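Local structure of probable tagatose 6-phosphate kinase (Sinorhizobium meliloti, 3TXV) at residues L96-W101 and T132-A137; T147-A152 and R205-A210; P171-G176 and A217-R222; G225-P230 and E263-D268. The protein is thought to act in carbohydrate metabolism, tentatively as a tagatose-6-phosphate kinase, and belongs to the GatZ/KbaZ-like family named after a tagatose-1,6-bisphosphate aldolase subunit. All coordinates share one frame; numbering follows the deposited sequence.

Contact 1. Residues L96-W101 and T132-A137; sequences LGPNPW and TSMGCA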
loop_
_atom_site.group_PDB
_atom_site.type_symbol
_atom_site.label_atom_id
_atom_site.label_comp_id
_atom_site.label_asym_id
_atom_site.label_seq_id
_atom_site.Cartn_x
_atom_site.Cartn_y
_atom_site.Cartn_z
ATOM N N LEU A 96 6.411 -7.851 7.846
ATOM C CA LEU A 96 7.515 -7.706 8.805
ATOM C C LEU A 96 8.193 -9.034 9.017
ATOM O O LEU A 96 7.545 -10.064 9.092
ATOM C CB LEU A 96 7.016 -7.151 10.135
ATOM C CG LEU A 96 6.581 -5.683 10.244
ATOM C CD1 LEU A 96 6.284 -5.017 8.932
ATOM C CD2 LEU A 96 5.392 -5.596 11.165
ATOM N N GLY A 97 9.510 -9.005 9.116
ATOM C CA GLY A 97 10.296 -10.234 9.169
ATOM C C GLY A 97 11.668 -10.058 8.565
ATOM O O GLY A 97 12.150 -8.937 8.456
ATOM N N PRO A 98 12.311 -11.169 8.154
ATOM C CA PRO A 98 13.693 -11.185 7.631
ATOM C C PRO A 98 13.886 -10.595 6.235
ATOM O O PRO A 98 15.032 -10.402 5.807
ATOM C CB PRO A 98 14.046 -12.671 7.578
ATOM C CG PRO A 98 12.942 -13.417 8.219
ATOM C CD PRO A 98 11.738 -12.522 8.267
ATOM N N ASN A 99 12.806 -10.312 5.516
ATOM C CA ASN A 99 12.923 -9.875 4.114
ATOM C C ASN A 99 14.005 -8.840 3.777
ATOM O O ASN A 99 14.736 -9.026 2.819
ATOM C CB ASN A 99 11.576 -9.406 3.581
ATOM C CG ASN A 99 11.602 -9.156 2.100
ATOM O OD1 ASN A 99 11.440 -10.082 1.306
ATOM N ND2 ASN A 99 11.805 -7.900 1.712
ATOM N N PRO A 100 14.115 -7.737 4.540
ATOM C CA PRO A 100 15.091 -6.740 4.072
ATOM C C PRO A 100 16.538 -7.156 4.296
ATOM O O PRO A 100 17.464 -6.393 3.966
ATOM C CB PRO A 100 14.776 -5.509 4.918
ATOM C CG PRO A 100 13.412 -5.742 5.422
ATOM C CD PRO A 100 13.326 -7.210 5.659
ATOM N N TRP A 101 16.732 -8.351 4.844
ATOM C CA TRP A 101 18.063 -8.803 5.205
ATOM C C TRP A 101 18.197 -10.237 4.830
ATOM O O TRP A 101 19.020 -10.952 5.406
ATOM C CB TRP A 101 18.291 -8.668 6.703
ATOM C CG TRP A 101 18.226 -7.268 7.177
ATOM C CD1 TRP A 101 19.160 -6.304 6.999
ATOM C CD2 TRP A 101 17.163 -6.671 7.919
ATOM N NE1 TRP A 101 18.750 -5.126 7.591
ATOM C CE2 TRP A 101 17.522 -5.330 8.160
ATOM C CE3 TRP A 101 15.933 -7.136 8.395
ATOM C CZ2 TRP A 101 16.694 -4.445 8.848
ATOM C CZ3 TRP A 101 15.122 -6.256 9.102
ATOM C CH2 TRP A 101 15.510 -4.927 9.315
ATOM N N THR A 132 7.300 -14.536 7.675
ATOM C CA THR A 132 8.605 -15.138 7.910
ATOM C C THR A 132 8.881 -16.283 6.933
ATOM O O THR A 132 9.709 -17.150 7.188
ATOM C CB THR A 132 8.632 -15.735 9.307
ATOM O OG1 THR A 132 7.323 -16.228 9.624
ATOM C CG2 THR A 132 9.031 -14.699 10.323
ATOM N N SER A 133 8.192 -16.281 5.806
ATOM C CA SER A 133 8.121 -17.473 4.971
ATOM C C SER A 133 9.274 -17.599 3.988
ATOM O O SER A 133 9.480 -18.665 3.390
ATOM C CB SER A 133 6.792 -17.497 4.219
ATOM O OG SER A 133 6.600 -16.291 3.498
HETATM N N MSE A 134 10.016 -16.511 3.814
HETATM C CA MSE A 134 11.109 -16.493 2.845
HETATM C C MSE A 134 12.396 -17.059 3.425
HETATM O O MSE A 134 12.692 -16.875 4.594
HETATM C CB MSE A 134 11.304 -15.099 2.236
HETATM C CG MSE A 134 11.839 -14.028 3.178
HETATM SE SE MSE A 134 10.664 -13.558 4.671
HETATM C CE MSE A 134 9.169 -12.833 3.671
ATOM N N GLY A 135 13.147 -17.760 2.608
ATOM C CA GLY A 135 14.410 -18.297 3.017
ATOM C C GLY A 135 15.436 -17.207 3.148
ATOM O O GLY A 135 15.352 -16.172 2.527
ATOM N N CYS A 136 16.420 -17.459 3.984
ATOM C CA CYS A 136 17.489 -16.533 4.229
ATOM C C CYS A 136 18.640 -17.332 3.744
ATOM O O CYS A 136 18.734 -18.490 4.023
ATOM C CB CYS A 136 17.613 -16.266 5.713
ATOM S SG CYS A 136 16.798 -14.837 6.319
ATOM N N ALA A 137 19.494 -16.764 2.941
ATOM C CA ALA A 137 20.440 -17.611 2.268
ATOM C C ALA A 137 21.425 -18.338 3.103
ATOM O O ALA A 137 22.028 -17.768 3.953
ATOM C CB ALA A 137 21.157 -16.828 1.241
#
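P98 meets three side chains of 132-137, and the selenomethionine M134 makes the central contact. M134 can be followed atom by atom. Its CB leaves CA toward the 96-101 loop, and CG sits between the backbone N and the carbonyl carbon (chi1 69°); neither atom comes within 4.2 Å of the other segment. Bends at chi2 and chi3 then fold the chain, and its outer half does the touching. The selenium lies 3.9 Å from P98 CD, the two side chains crossing at a slant, and 4.0 Å from the backbone N of N99. The terminal CE ends 4.2 Å from N99 CB; the amide ND2 of that side chain has a weak hydrogen bond to N55. The proline ring has two further neighbours: T132 CG2 stands 4.0 Å from P98 CD, and C136 SG stands 3.7 Å from P98 CB. No hydrogen bond spans the segments, which makes this an apolar seam. T132 turns its polar atom elsewhere, with OG1 bonded to T148 O. Within 96-101, W101 N bonds to P98 O (2.8 Å) and closes the short 3-10 turn at 99-100. G97 precedes it at backbone angles (phi 150°) where a side chain would collide with the L96 carbonyl oxygen. Helix 106-121 backs the seam, with M110 against P98 and A109 against C136. Neighbouring loops packed together beyond the C-terminal ends of adjacent parallel strands, here 89-96 and 127-130, are characteristic of a (beta/alpha)8, or TIM, barrel.

Contact 2. Residues T147-A152 and R205-A210; sequences TTAARA and RVHRAA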
loop_
_atom_site.group_PDB
_atom_site.type_symbol
_atom_site.label_atom_id
_atom_site.label_comp_id
_atom_site.label_asym_id
_atom_site.label_seq_id
_atom_site.Cartn_x
_atom_site.Cartn_y
_atom_site.Cartn_z
ATOM N N THR A 147 9.154 -23.955 10.136
ATOM C CA THR A 147 10.153 -22.925 10.293
ATOM C C THR A 147 9.577 -21.533 10.140
ATOM O O THR A 147 9.766 -20.688 10.957
ATOM C CB THR A 147 11.200 -23.145 9.252
ATOM O OG1 THR A 147 11.803 -24.410 9.476
ATOM C CG2 THR A 147 12.224 -22.125 9.337
ATOM N N THR A 148 8.813 -21.345 9.090
ATOM C CA THR A 148 8.020 -20.175 8.866
ATOM C C THR A 148 7.319 -19.808 10.171
ATOM O O THR A 148 7.391 -18.669 10.601
ATOM C CB THR A 148 6.978 -20.433 7.746
ATOM O OG1 THR A 148 6.619 -19.195 7.112
ATOM N N ALA A 149 6.668 -20.770 10.822
ATOM C CA ALA A 149 5.800 -20.429 11.937
ATOM C C ALA A 149 6.588 -20.182 13.228
ATOM O O ALA A 149 6.299 -19.252 13.983
ATOM C CB ALA A 149 4.719 -21.470 12.117
ATOM N N ALA A 150 7.589 -21.009 13.485
ATOM C CA ALA A 150 8.432 -20.802 14.639
ATOM C C ALA A 150 9.107 -19.408 14.634
ATOM O O ALA A 150 9.358 -18.824 15.693
ATOM C CB ALA A 150 9.469 -21.899 14.737
ATOM N N ARG A 151 9.394 -18.885 13.442
ATOM C CA ARG A 151 9.965 -17.562 13.312
ATOM C C ARG A 151 8.885 -16.500 13.477
ATOM O O ARG A 151 9.136 -15.425 14.033
ATOM C CB ARG A 151 10.643 -17.400 11.958
ATOM C CG ARG A 151 11.689 -18.425 11.656
ATOM C CD ARG A 151 12.577 -18.004 10.516
ATOM N NE ARG A 151 13.601 -19.029 10.350
ATOM C CZ ARG A 151 14.587 -19.019 9.458
ATOM N NH1 ARG A 151 14.712 -18.014 8.611
ATOM N NH2 ARG A 151 15.463 -20.031 9.434
ATOM N N ALA A 152 7.679 -16.792 13.013
ATOM C CA ALA A 152 6.588 -15.833 13.152
ATOM C C ALA A 152 6.355 -15.633 14.628
ATOM O O ALA A 152 6.248 -14.507 15.097
ATOM C CB ALA A 152 5.312 -16.344 12.461
ATOM N N ARG A 205 -3.262 -23.672 11.784
ATOM C CA ARG A 205 -2.935 -24.740 12.721
ATOM C C ARG A 205 -1.471 -24.563 13.128
ATOM O O ARG A 205 -1.177 -24.334 14.296
ATOM C CB ARG A 205 -3.197 -26.153 12.170
ATOM C CG ARG A 205 -2.752 -27.273 13.166
ATOM C CD ARG A 205 -2.935 -28.698 12.611
ATOM N NE ARG A 205 -1.972 -29.070 11.555
ATOM C CZ ARG A 205 -0.755 -29.598 11.756
ATOM N NH1 ARG A 205 -0.299 -29.837 12.980
ATOM N NH2 ARG A 205 0.025 -29.887 10.720
ATOM N N VAL A 206 -0.569 -24.622 12.156
ATOM C CA VAL A 206 0.844 -24.652 12.457
ATOM C C VAL A 206 1.327 -23.404 13.200
ATOM O O VAL A 206 2.229 -23.497 14.036
ATOM C CB VAL A 206 1.721 -24.994 11.217
ATOM C CG1 VAL A 206 1.977 -23.764 10.362
ATOM C CG2 VAL A 206 3.047 -25.578 11.652
ATOM N N HIS A 207 0.739 -22.246 12.930
ATOM C CA HIS A 207 1.186 -21.042 13.648
ATOM C C HIS A 207 0.754 -21.120 15.107
ATOM O O HIS A 207 1.506 -20.767 16.024
ATOM C CB HIS A 207 0.651 -19.761 13.006
ATOM C CG HIS A 207 1.534 -19.185 11.949
ATOM N ND1 HIS A 207 1.649 -19.733 10.690
ATOM C CD2 HIS A 207 2.319 -18.085 11.951
ATOM C CE1 HIS A 207 2.472 -18.997 9.966
ATOM N NE2 HIS A 207 2.891 -17.988 10.706
ATOM N N ARG A 208 -0.479 -21.583 15.295
ATOM C CA ARG A 208 -1.069 -21.789 16.606
ATOM C C ARG A 208 -0.128 -22.611 17.490
ATOM O O ARG A 208 0.302 -22.137 18.552
ATOM C CB ARG A 208 -2.437 -22.457 16.447
ATOM C CG ARG A 208 -2.953 -23.187 17.638
ATOM C CD ARG A 208 -4.458 -23.211 17.649
ATOM N NE ARG A 208 -4.893 -23.804 18.909
ATOM C CZ ARG A 208 -5.417 -23.126 19.934
ATOM N NH1 ARG A 208 -5.621 -21.811 19.841
ATOM N NH2 ARG A 208 -5.755 -23.774 21.052
ATOM N N ALA A 209 0.197 -23.817 17.014
ATOM C CA ALA A 209 1.078 -24.756 17.712
ATOM C C ALA A 209 2.383 -24.078 18.085
ATOM O O ALA A 209 2.788 -24.085 19.258
ATOM C CB ALA A 209 1.342 -26.010 16.859
ATOM N N ALA A 210 3.006 -23.468 17.078
ATOM C CA ALA A 210 4.277 -22.769 17.219
ATOM C C ALA A 210 4.204 -21.566 18.156
ATOM O O ALA A 210 5.213 -21.178 18.725
ATOM C CB ALA A 210 4.791 -22.355 15.847
#
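The A149 methyl lies over one face of the H207 imidazole, 3.8 Å from the ring centroid to CB and 11° off the normal, a CH-pi contact. One turn on, A152 approaches the same ring obliquely, its CB 3.4 Å from H207 NE2. The ring is further fixed by a hydrogen bond from ND1 to T203 O, a turn back in its own helix. Two more groups surround the A149 methyl: A210 CB meets A149 CB from its flank at 3.8 Å, and V206 CG1, placed between its backbone N and carbonyl carbon (chi1 83°), reaches it at 4.0 Å. Methyl-sized side chains at A149, A152 and A210 are consistent with the close approach of the two axes, 8.4 Å, at a crossing angle of -47°. With an alanine in place of H207, the methyls of A149 and A152 would probably lose their aromatic partner, opening a gap between the helices. Helix 145-161 follows strand 127-130 and helix 197-214 follows strand 172-176, so this is a seam between helices on the outside of the barrel. On the strand side H207 rests on I175, while R151 on the first helix turns to A106 and M110 of helix 106-121.

Contact 3. Residues P171-G176 and A217-R222; sequences PVYIIG and AGAFSR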
loop_
_atom_site.group_PDB
_atom_site.type_symbol
_atom_site.label_atom_id
_atom_site.label_comp_id
_atom_site.label_asym_id
_atom_site.label_seq_id
_atom_site.Cartn_x
_atom_site.Cartn_y
_atom_site.Cartn_z
ATOM N N PRO A 171 -1.479 -4.637 20.105
ATOM C CA PRO A 171 -1.366 -5.068 18.701
ATOM C C PRO A 171 -2.291 -6.202 18.259
ATOM O O PRO A 171 -2.628 -7.093 19.033
ATOM C CB PRO A 171 0.089 -5.547 18.578
ATOM C CG PRO A 171 0.794 -4.904 19.630
ATOM C CD PRO A 171 -0.189 -4.802 20.795
ATOM N N VAL A 172 -2.684 -6.152 17.000
ATOM C CA VAL A 172 -3.260 -7.301 16.348
ATOM C C VAL A 172 -2.222 -7.856 15.371
ATOM O O VAL A 172 -1.205 -7.200 15.089
ATOM C CB VAL A 172 -4.601 -6.929 15.675
ATOM C CG1 VAL A 172 -5.694 -6.950 16.716
ATOM C CG2 VAL A 172 -4.522 -5.542 15.049
ATOM N N TYR A 173 -2.454 -9.064 14.874
ATOM C CA TYR A 173 -1.453 -9.722 13.993
ATOM C C TYR A 173 -2.084 -10.314 12.759
ATOM O O TYR A 173 -3.196 -10.856 12.798
ATOM C CB TYR A 173 -0.654 -10.845 14.702
ATOM C CG TYR A 173 0.152 -10.362 15.855
ATOM C CD1 TYR A 173 1.408 -9.797 15.662
ATOM C CD2 TYR A 173 -0.365 -10.424 17.166
ATOM C CE1 TYR A 173 2.147 -9.295 16.757
ATOM C CE2 TYR A 173 0.355 -9.945 18.254
ATOM C CZ TYR A 173 1.612 -9.377 18.050
ATOM O OH TYR A 173 2.323 -8.897 19.139
ATOM N N ILE A 174 -1.355 -10.238 11.657
ATOM C CA ILE A 174 -1.755 -11.017 10.512
ATOM C C ILE A 174 -0.646 -11.983 10.102
ATOM O O ILE A 174 0.530 -11.680 10.230
ATOM C CB ILE A 174 -2.424 -10.166 9.383
ATOM C CG1 ILE A 174 -1.752 -10.435 8.066
ATOM C CG2 ILE A 174 -2.341 -8.708 9.658
ATOM C CD1 ILE A 174 -2.701 -10.578 6.959
ATOM N N ILE A 175 -1.037 -13.170 9.676
ATOM C CA ILE A 175 -0.080 -14.193 9.303
ATOM C C ILE A 175 -0.247 -14.614 7.852
ATOM O O ILE A 175 -1.293 -14.394 7.264
ATOM C CB ILE A 175 -0.212 -15.415 10.211
ATOM C CG1 ILE A 175 -1.648 -15.875 10.270
ATOM C CG2 ILE A 175 0.196 -15.070 11.610
ATOM C CD1 ILE A 175 -1.908 -16.846 11.395
ATOM N N GLY A 176 0.779 -15.210 7.267
ATOM C CA GLY A 176 0.696 -15.632 5.888
ATOM C C GLY A 176 1.383 -14.717 4.897
ATOM O O GLY A 176 1.977 -13.702 5.259
ATOM N N ALA A 217 1.018 -17.367 23.345
ATOM C CA ALA A 217 -0.340 -17.785 23.080
ATOM C C ALA A 217 -1.237 -16.604 23.222
ATOM O O ALA A 217 -2.258 -16.552 22.581
ATOM C CB ALA A 217 -0.751 -18.820 24.025
ATOM N N GLY A 218 -0.942 -15.741 24.169
ATOM C CA GLY A 218 -1.668 -14.511 24.320
ATOM C C GLY A 218 -1.634 -13.638 23.090
ATOM O O GLY A 218 -2.645 -13.085 22.783
ATOM N N ALA A 219 -0.531 -13.511 22.369
ATOM C CA ALA A 219 -0.558 -12.768 21.126
ATOM C C ALA A 219 -1.401 -13.491 20.081
ATOM O O ALA A 219 -2.150 -12.847 19.346
ATOM C CB ALA A 219 0.848 -12.505 20.616
ATOM N N PHE A 220 -1.318 -14.818 20.032
ATOM C CA PHE A 220 -2.044 -15.551 19.002
ATOM C C PHE A 220 -3.538 -15.318 19.030
ATOM O O PHE A 220 -4.196 -15.474 18.011
ATOM C CB PHE A 220 -1.785 -17.051 19.054
ATOM C CG PHE A 220 -2.487 -17.812 17.968
ATOM C CD1 PHE A 220 -1.917 -17.929 16.702
ATOM C CD2 PHE A 220 -3.735 -18.389 18.195
ATOM C CE1 PHE A 220 -2.577 -18.637 15.664
ATOM C CE2 PHE A 220 -4.416 -19.092 17.162
ATOM C CZ PHE A 220 -3.828 -19.212 15.896
ATOM N N SER A 221 -4.079 -14.978 20.196
ATOM C CA SER A 221 -5.506 -14.697 20.305
ATOM C C SER A 221 -5.849 -13.384 19.595
ATOM O O SER A 221 -6.998 -13.186 19.172
ATOM C CB SER A 221 -5.954 -14.655 21.772
ATOM O OG SER A 221 -5.211 -13.708 22.524
ATOM N N ARG A 222 -4.850 -12.509 19.471
ATOM C CA ARG A 222 -4.981 -11.234 18.789
ATOM C C ARG A 222 -4.527 -11.330 17.340
ATOM O O ARG A 222 -4.260 -10.297 16.701
ATOM C CB ARG A 222 -4.166 -10.160 19.506
ATOM C CG ARG A 222 -4.758 -9.699 20.826
ATOM C CD ARG A 222 -3.977 -8.556 21.434
ATOM N NE ARG A 222 -2.622 -8.958 21.823
ATOM C CZ ARG A 222 -2.318 -9.546 22.983
ATOM N NH1 ARG A 222 -3.272 -9.802 23.891
ATOM N NH2 ARG A 222 -1.060 -9.886 23.243
#
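Y173 and R222 join through the backbone: Y173 N donates to R222 O at 2.8 Å, with an N-H...O angle of 139°. The same oxygen receives a CA-H...O contact from V172 CA at 3.2 Å. Beside this bond lies the close-packed, buried part. Y173, its CG beside the backbone N and anti to the carbonyl carbon (chi1 -62°), directs its ring to A219, whose CB approaches CE2 obliquely at 3.5 Å; beyond it, Y173 OH is bonded to E160. R222 lies on the more open side, partly exposed, yet its arm still runs close along the carbonyl of P171, with CB 3.5 Å from P171 O, and a bend at chi3 (-66°) brings the guanidinium round so that P171 O lies at its edge while G218 O sits over one face. The head is anchored by a salt bridge from NH2 to E160, which thus serves both R222 and Y173. S221, exposed, turns OG back to G218 O at 2.7 Å. The R222 carbonyl bond starts the parallel pairing of strand 172-176 with strand 223-227, continued by Y173 with V224; strand 127-130 flanks the opposite edge, and helix 145-161 contributes A159 and E160 over Y173 and A219.

Contact 4. Residues G225-P230 and E263-D268; sequences GAVVQP and EAHSTD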
loop_
_atom_site.group_PDB
_atom_site.type_symbol
_atom_site.label_atom_id
_atom_site.label_comp_id
_atom_site.label_asym_id
_atom_site.label_seq_id
_atom_site.Cartn_x
_atom_site.Cartn_y
_atom_site.Cartn_z
ATOM N N GLY A 225 -6.186 -12.121 11.332
ATOM C CA GLY A 225 -6.311 -12.437 9.915
ATOM C C GLY A 225 -5.129 -13.068 9.239
ATOM O O GLY A 225 -4.013 -13.030 9.764
ATOM N N ALA A 226 -5.365 -13.650 8.063
ATOM C CA ALA A 226 -4.275 -14.200 7.263
ATOM C C ALA A 226 -4.251 -13.653 5.827
ATOM O O ALA A 226 -5.301 -13.358 5.264
ATOM C CB ALA A 226 -4.338 -15.725 7.259
ATOM N N VAL A 227 -3.057 -13.536 5.242
ATOM C CA VAL A 227 -2.939 -13.169 3.827
ATOM C C VAL A 227 -3.220 -14.356 2.892
ATOM O O VAL A 227 -2.606 -15.427 3.009
ATOM C CB VAL A 227 -1.557 -12.607 3.484
ATOM C CG1 VAL A 227 -1.686 -11.557 2.395
ATOM C CG2 VAL A 227 -0.925 -11.986 4.697
ATOM N N VAL A 228 -4.154 -14.176 1.970
ATOM C CA VAL A 228 -4.543 -15.277 1.096
ATOM C C VAL A 228 -4.797 -14.754 -0.294
ATOM O O VAL A 228 -5.160 -13.590 -0.448
ATOM C CB VAL A 228 -5.782 -16.037 1.637
ATOM C CG1 VAL A 228 -5.588 -16.374 3.136
ATOM C CG2 VAL A 228 -7.105 -15.268 1.401
ATOM N N GLN A 229 -4.573 -15.581 -1.303
ATOM C CA GLN A 229 -4.701 -15.118 -2.671
ATOM C C GLN A 229 -6.083 -15.517 -3.157
ATOM O O GLN A 229 -6.291 -16.637 -3.620
ATOM C CB GLN A 229 -3.574 -15.665 -3.566
ATOM N N PRO A 230 -7.044 -14.595 -3.056
ATOM C CA PRO A 230 -8.443 -14.855 -3.411
ATOM C C PRO A 230 -8.696 -14.911 -4.934
ATOM O O PRO A 230 -9.840 -15.137 -5.358
ATOM C CB PRO A 230 -9.182 -13.656 -2.805
ATOM C CG PRO A 230 -8.081 -12.628 -2.471
ATOM C CD PRO A 230 -6.777 -13.157 -2.940
ATOM N N GLU A 263 -7.049 -10.932 5.016
ATOM C CA GLU A 263 -6.412 -9.821 4.335
ATOM C C GLU A 263 -6.135 -10.204 2.903
ATOM O O GLU A 263 -5.602 -11.306 2.610
ATOM C CB GLU A 263 -5.093 -9.487 4.989
ATOM C CG GLU A 263 -4.396 -8.307 4.377
ATOM C CD GLU A 263 -3.434 -7.615 5.337
ATOM O OE1 GLU A 263 -3.854 -7.226 6.461
ATOM O OE2 GLU A 263 -2.252 -7.443 4.948
ATOM N N ALA A 264 -6.506 -9.304 1.999
ATOM C CA ALA A 264 -6.199 -9.503 0.580
ATOM C C ALA A 264 -5.288 -8.406 0.017
ATOM O O ALA A 264 -5.526 -7.208 0.216
ATOM C CB ALA A 264 -7.471 -9.669 -0.237
ATOM N N HIS A 265 -4.220 -8.829 -0.652
ATOM C CA HIS A 265 -3.296 -7.883 -1.275
ATOM C C HIS A 265 -3.615 -7.787 -2.760
ATOM O O HIS A 265 -4.157 -8.718 -3.336
ATOM C CB HIS A 265 -1.836 -8.324 -1.084
ATOM C CG HIS A 265 -1.344 -8.251 0.336
ATOM N ND1 HIS A 265 0.003 -8.242 0.655
ATOM C CD2 HIS A 265 -2.011 -8.169 1.516
ATOM C CE1 HIS A 265 0.137 -8.167 1.970
ATOM N NE2 HIS A 265 -1.068 -8.130 2.516
ATOM N N SER A 266 -3.275 -6.656 -3.366
ATOM C CA SER A 266 -3.428 -6.442 -4.812
ATOM C C SER A 266 -4.886 -6.347 -5.250
ATOM O O SER A 266 -5.276 -6.862 -6.308
ATOM C CB SER A 266 -2.662 -7.503 -5.650
ATOM O OG SER A 266 -1.510 -7.959 -4.973
ATOM N N THR A 267 -5.682 -5.670 -4.444
ATOM C CA THR A 267 -7.061 -5.361 -4.812
ATOM C C THR A 267 -7.052 -4.169 -5.731
ATOM O O THR A 267 -8.114 -3.759 -6.199
ATOM C CB THR A 267 -7.896 -4.919 -3.601
ATOM O OG1 THR A 267 -7.234 -3.814 -2.955
ATOM C CG2 THR A 267 -8.123 -6.097 -2.597
ATOM N N ASP A 268 -5.863 -3.589 -5.942
ATOM C CA ASP A 268 -5.675 -2.431 -6.812
ATOM C C ASP A 268 -6.357 -2.605 -8.140
ATOM O O ASP A 268 -6.329 -3.709 -8.714
ATOM C CB ASP A 268 -4.206 -2.199 -7.038
ATOM C CG ASP A 268 -3.498 -1.786 -5.770
ATOM O OD1 ASP A 268 -3.213 -2.671 -4.918
ATOM O OD2 ASP A 268 -3.232 -0.571 -5.624
#
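E263 is held to the neighbouring segment by both its backbone polar atoms. Its N donates to A226 O at 3.0 Å, and its O accepts from V228 N at 3.3 Å. These two bonds flank V227, the residue paired with E263 in a parallel bridge. The side chain of E263, with CG anti to the backbone N (chi1 -178°), extends to a carboxylate whose OE2 receives H265 NE2 at 2.8 Å on its anti lone pair, close to the imidazole plane. K287 forms a salt bridge with the same oxygen and K127 with OE1, so the buried carboxylate has three donors. Outward from this network comes the packing. V227 CG1 lies over one face of the H265 ring, 3.6 Å from its centroid and 18° off the normal, a CH-pi contact. Farther along, P230 CG touches A264 CB at 3.8 Å. An alanine in place of H265 would probably leave E263 OE2 short of one donor and V227 CG1 without the ring it rests on. H265 also meets the ring of H95 at about 90°, and a weak hydrogen bond links its ND1 with E178; the donor atoms of these three residues face one point, consistent with a vacant metal site, though this is unconfirmed. Strand 223-227 runs between 172-176 and 261-264 in the closed parallel barrel, and 261-264 is bordered in turn by 283-288. V227 and E263 share a face with I174, and the lysines reaching E263 from strands 127-130 and 283-288 suggest that it is the barrel interior.

In the fold
From the N terminus, contact 1 closes first, joining the loops after strands 89-96 and 127-130 around helix 106-121. The chain then enters helix 145-161, where contact 2 opens; contacts 1 and 2 touch where S133 packs on T148. Contact 2 closes at 205-210, but 171-176 opens contact 3 in between and 217-222 closes it later, so these two cross; R208 against F220 joins them. Contact 4 follows in series, pairing strands 223-227 and 261-264. Probable backbone hydrogen bonds of I175 with G225 and V227 place contacts 3 and 4 in one sheet. Together they tie barrel strands, outer helices and strand-end loops over successive neighbours.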